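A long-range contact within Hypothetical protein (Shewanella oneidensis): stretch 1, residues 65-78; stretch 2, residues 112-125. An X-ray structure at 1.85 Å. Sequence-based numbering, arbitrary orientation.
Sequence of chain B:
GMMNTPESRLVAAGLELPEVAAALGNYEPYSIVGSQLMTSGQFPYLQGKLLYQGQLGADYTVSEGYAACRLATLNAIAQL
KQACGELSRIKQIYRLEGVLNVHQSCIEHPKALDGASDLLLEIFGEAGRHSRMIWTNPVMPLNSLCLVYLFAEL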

# COMPACT_ATOMS: atom_id res chain seq x y z
N GLY B 65 19.65 2.27 -9.36
CA GLY B 65 18.39 2.13 -8.60
C GLY B 65 18.65 1.61 -7.20
O GLY B 65 18.03 2.06 -6.24
N TYR B 66 19.54 0.64 -7.09
CA TYR B 66 19.93 0.10 -5.77
C TYR B 66 20.46 1.23 -4.88
O TYR B 66 20.05 1.39 -3.74
CB TYR B 66 21.01 -0.95 -5.96
CG TYR B 66 21.48 -1.61 -4.68
CD1 TYR B 66 22.39 -0.98 -3.85
CD2 TYR B 66 21.02 -2.87 -4.31
CE1 TYR B 66 22.83 -1.59 -2.65
CE2 TYR B 66 21.47 -3.48 -3.13
CZ TYR B 66 22.36 -2.83 -2.31
OH TYR B 66 22.77 -3.43 -1.13
N ALA B 67 21.36 2.01 -5.43
CA ALA B 67 21.95 3.17 -4.72
C ALA B 67 20.85 4.17 -4.36
O ALA B 67 20.86 4.75 -3.24
CB ALA B 67 23.01 3.81 -5.60
N ALA B 68 19.88 4.35 -5.27
CA ALA B 68 18.79 5.28 -5.01
C ALA B 68 17.91 4.83 -3.86
O ALA B 68 17.55 5.61 -3.00
CB ALA B 68 17.95 5.46 -6.25
N CYS B 69 17.57 3.55 -3.83
CA CYS B 69 16.73 3.03 -2.75
C CYS B 69 17.45 3.02 -1.43
O CYS B 69 16.83 3.20 -0.36
CB CYS B 69 16.24 1.65 -3.08
SG CYS B 69 15.07 1.63 -4.48
N ARG B 70 18.76 2.82 -1.49
CA ARG B 70 19.61 2.92 -0.30
C ARG B 70 19.56 4.36 0.25
O ARG B 70 19.40 4.57 1.46
CB ARG B 70 21.04 2.48 -0.63
CG ARG B 70 22.03 2.50 0.53
CD ARG B 70 23.41 1.99 0.06
NE ARG B 70 24.46 2.16 1.09
CZ ARG B 70 24.78 1.27 2.04
NH1 ARG B 70 24.15 0.12 2.14
NH2 ARG B 70 25.75 1.54 2.90
N LEU B 71 19.71 5.35 -0.62
CA LEU B 71 19.71 6.75 -0.19
C LEU B 71 18.33 7.18 0.34
O LEU B 71 18.24 7.88 1.35
CB LEU B 71 20.16 7.66 -1.32
CG LEU B 71 20.36 9.14 -1.03
CD1 LEU B 71 21.27 9.40 0.19
CD2 LEU B 71 20.84 9.84 -2.31
N ALA B 72 17.26 6.78 -0.34
CA ALA B 72 15.90 7.05 0.17
C ALA B 72 15.68 6.43 1.55
O ALA B 72 15.02 7.02 2.44
CB ALA B 72 14.85 6.51 -0.83
N THR B 73 16.25 5.25 1.76
CA THR B 73 16.11 4.55 3.04
C THR B 73 16.95 5.25 4.11
O THR B 73 16.54 5.36 5.26
CB THR B 73 16.48 3.08 2.91
OG1 THR B 73 15.60 2.45 1.94
CG2 THR B 73 16.32 2.38 4.25
N LEU B 74 18.12 5.76 3.74
CA LEU B 74 18.89 6.57 4.68
C LEU B 74 18.09 7.78 5.12
O LEU B 74 18.12 8.14 6.30
CB LEU B 74 20.21 7.01 4.04
CG LEU B 74 21.24 7.66 4.95
CD1 LEU B 74 21.71 6.64 6.03
CD2 LEU B 74 22.40 8.18 4.12
N ASN B 75 17.40 8.42 4.17
CA ASN B 75 16.47 9.51 4.49
C ASN B 75 15.35 9.05 5.43
O ASN B 75 15.06 9.71 6.41
CB ASN B 75 15.87 10.13 3.21
CG ASN B 75 16.77 11.19 2.60
OD1 ASN B 75 16.60 12.39 2.88
ND2 ASN B 75 17.76 10.76 1.80
N ALA B 76 14.76 7.90 5.14
CA ALA B 76 13.73 7.32 6.00
C ALA B 76 14.23 7.05 7.43
O ALA B 76 13.50 7.24 8.39
CB ALA B 76 13.16 6.02 5.37
N ILE B 77 15.47 6.59 7.55
CA ILE B 77 16.09 6.35 8.88
C ILE B 77 16.29 7.67 9.61
O ILE B 77 16.06 7.76 10.82
CB ILE B 77 17.41 5.57 8.74
CG1 ILE B 77 17.11 4.16 8.19
CG2 ILE B 77 18.15 5.47 10.08
CD1 ILE B 77 18.36 3.33 7.75
N ALA B 78 16.67 8.71 8.88
CA ALA B 78 16.75 10.05 9.47
C ALA B 78 15.39 10.46 10.03
O ALA B 78 15.29 11.04 11.13
CB ALA B 78 17.30 11.07 8.45
N ALA B 112 16.81 -3.47 -7.26
CA ALA B 112 16.94 -2.08 -6.86
C ALA B 112 16.41 -1.87 -5.45
O ALA B 112 17.09 -1.26 -4.64
CB ALA B 112 16.21 -1.12 -7.84
N LEU B 113 15.24 -2.41 -5.14
CA LEU B 113 14.67 -2.27 -3.81
C LEU B 113 15.48 -2.96 -2.71
O LEU B 113 15.39 -2.59 -1.53
CB LEU B 113 13.20 -2.70 -3.77
CG LEU B 113 12.43 -2.26 -2.51
CD1 LEU B 113 12.48 -0.76 -2.26
CD2 LEU B 113 11.00 -2.79 -2.51
N ASP B 114 16.29 -3.94 -3.09
CA ASP B 114 17.26 -4.51 -2.15
C ASP B 114 18.23 -3.46 -1.62
O ASP B 114 18.82 -3.69 -0.59
CB ASP B 114 18.07 -5.65 -2.79
CG ASP B 114 17.30 -6.97 -2.84
OD1 ASP B 114 16.33 -7.15 -2.06
OD2 ASP B 114 17.69 -7.81 -3.68
N GLY B 115 18.40 -2.33 -2.30
CA GLY B 115 19.20 -1.23 -1.74
C GLY B 115 18.61 -0.77 -0.41
O GLY B 115 19.34 -0.44 0.53
N ALA B 116 17.27 -0.73 -0.34
CA ALA B 116 16.57 -0.44 0.90
C ALA B 116 16.68 -1.60 1.89
O ALA B 116 17.07 -1.41 3.03
CB ALA B 116 15.07 -0.11 0.62
N SER B 117 16.30 -2.80 1.47
CA SER B 117 16.28 -3.95 2.37
C SER B 117 17.65 -4.22 2.98
O SER B 117 17.75 -4.46 4.19
CB SER B 117 15.74 -5.20 1.68
OG SER B 117 14.36 -5.04 1.32
N ASP B 118 18.71 -4.14 2.16
CA ASP B 118 20.06 -4.44 2.66
C ASP B 118 20.49 -3.40 3.69
O ASP B 118 21.18 -3.73 4.64
CB ASP B 118 21.08 -4.44 1.51
CG ASP B 118 20.91 -5.61 0.56
OD1 ASP B 118 20.17 -6.56 0.88
OD2 ASP B 118 21.56 -5.59 -0.50
N LEU B 119 20.13 -2.14 3.49
CA LEU B 119 20.53 -1.11 4.47
C LEU B 119 19.81 -1.31 5.82
O LEU B 119 20.39 -1.14 6.90
CB LEU B 119 20.28 0.29 3.95
CG LEU B 119 20.80 1.43 4.82
CD1 LEU B 119 22.32 1.51 4.88
CD2 LEU B 119 20.19 2.73 4.30
N LEU B 120 18.54 -1.71 5.75
CA LEU B 120 17.79 -1.96 6.99
C LEU B 120 18.48 -3.07 7.81
O LEU B 120 18.65 -2.94 9.04
CB LEU B 120 16.36 -2.35 6.68
CG LEU B 120 15.47 -1.24 6.08
CD1 LEU B 120 14.04 -1.73 5.77
CD2 LEU B 120 15.44 -0.03 7.05
N LEU B 121 18.92 -4.11 7.14
CA LEU B 121 19.63 -5.22 7.80
C LEU B 121 21.00 -4.78 8.31
O LEU B 121 21.39 -5.12 9.42
CB LEU B 121 19.74 -6.41 6.86
CG LEU B 121 18.41 -7.11 6.54
CD1 LEU B 121 18.57 -8.08 5.39
CD2 LEU B 121 17.86 -7.80 7.77
N GLU B 122 21.72 -3.99 7.51
CA GLU B 122 23.04 -3.50 7.89
C GLU B 122 22.98 -2.62 9.14
O GLU B 122 23.77 -2.76 10.07
CB GLU B 122 23.60 -2.69 6.73
CG GLU B 122 24.97 -2.07 6.95
CD GLU B 122 25.44 -1.29 5.71
OE1 GLU B 122 24.82 -1.42 4.62
OE2 GLU B 122 26.43 -0.54 5.85
N ILE B 123 21.99 -1.75 9.20
CA ILE B 123 21.94 -0.75 10.24
C ILE B 123 21.21 -1.26 11.48
O ILE B 123 21.63 -0.93 12.61
CB ILE B 123 21.31 0.57 9.72
CG1 ILE B 123 22.15 1.15 8.57
CG2 ILE B 123 21.14 1.63 10.83
CD1 ILE B 123 23.65 1.34 8.87
N PHE B 124 20.14 -2.03 11.30
CA PHE B 124 19.34 -2.49 12.45
C PHE B 124 19.57 -3.92 12.85
O PHE B 124 19.04 -4.38 13.87
CB PHE B 124 17.85 -2.26 12.22
CG PHE B 124 17.49 -0.81 12.19
CD1 PHE B 124 17.56 -0.09 10.99
CD2 PHE B 124 17.14 -0.14 13.36
CE1 PHE B 124 17.26 1.27 10.97
CE2 PHE B 124 16.83 1.21 13.34
CZ PHE B 124 16.89 1.92 12.14
N GLY B 125 20.37 -4.64 12.08
CA GLY B 125 20.61 -6.05 12.35
C GLY B 125 19.34 -6.87 12.37
O GLY B 125 18.48 -6.74 11.49
O HOH W 1 21.99 -0.97 0.62

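How do the two backbones come so close? Both stretches are helical, and their axes run in broadly the same direction, crossing at -41° with a closest approach of 6.4 Å. The tightest part lies near the start of each stretch, where the CA atoms of Tyr66 and Ala112 are 3.9 Å apart. The absence of a side chain at Gly115 helps make this possible: an ideal CB there would lie 1.9 Å from Tyr66 O, a clash. With that space free, backbone meets backbone through CA-H...O contacts: Tyr66 CA lies 3.3 Å from Ala112 O, and Gly115 CA lies 3.4 Å from Tyr66 O. The second helix is kinked here, since the N atoms of Gly115 and Ala116 make no bond to the turn before; Gly115 N instead reaches Ala112 O at 2.9 Å.

What does the Tyr66 ring do? Its CA-to-CB bond points sideways, but the t rotamer brings the ring across the second helix, among Ala112, Asp114, Gly115 and Asp118. Gly115 CA sits 3.4 Å from the ring centroid, only 8° off the normal, so the CA lies over the electron-rich face in a CH-pi interaction. The hydroxyl then completes the anchor: Tyr66 OH donates a short hydrogen bond to Asp118 OD2 at 2.6 Å.

Where does charge enter the contact? Arg70, with chi1 to chi3 all t, extends outward across the flank of the helices and forms a salt bridge with Glu122, NH1 to OE1 at 3.0 Å; the N-H...O angle of 165° makes it a well-aligned hydrogen bond as well. Leu119 CD1 covers one face of the guanidinium, leaving the edge to the carboxylate. A water ties this region to the backbone, accepting from Arg70 NH1 at 2.9 Å and donating to Gly115 O at 2.7 Å, with a weak bond to Tyr66 OH at 3.1 Å.

Which side chains fill the rest of the interface? Cys69 fits among Ala112, Leu113, Gly115 and Ala116, its CB 4.3 Å from Ala116 CB. Thr73 OG1 turns back to Cys69 O at 2.7 Å, satisfying its polarity within its own helix, while Thr73 CG2 meets Leu120 CD2 at 3.8 Å. In the reverse direction, Leu119 enters the hollow formed by Arg70, Thr73, Leu74 and Ile77. Ile77 CD1 touches Leu119 CD2 at 4.0 Å and the edge of the Phe124 ring, at CE1, also at 4.0 Å, carrying the apolar packing toward the end of the second helix.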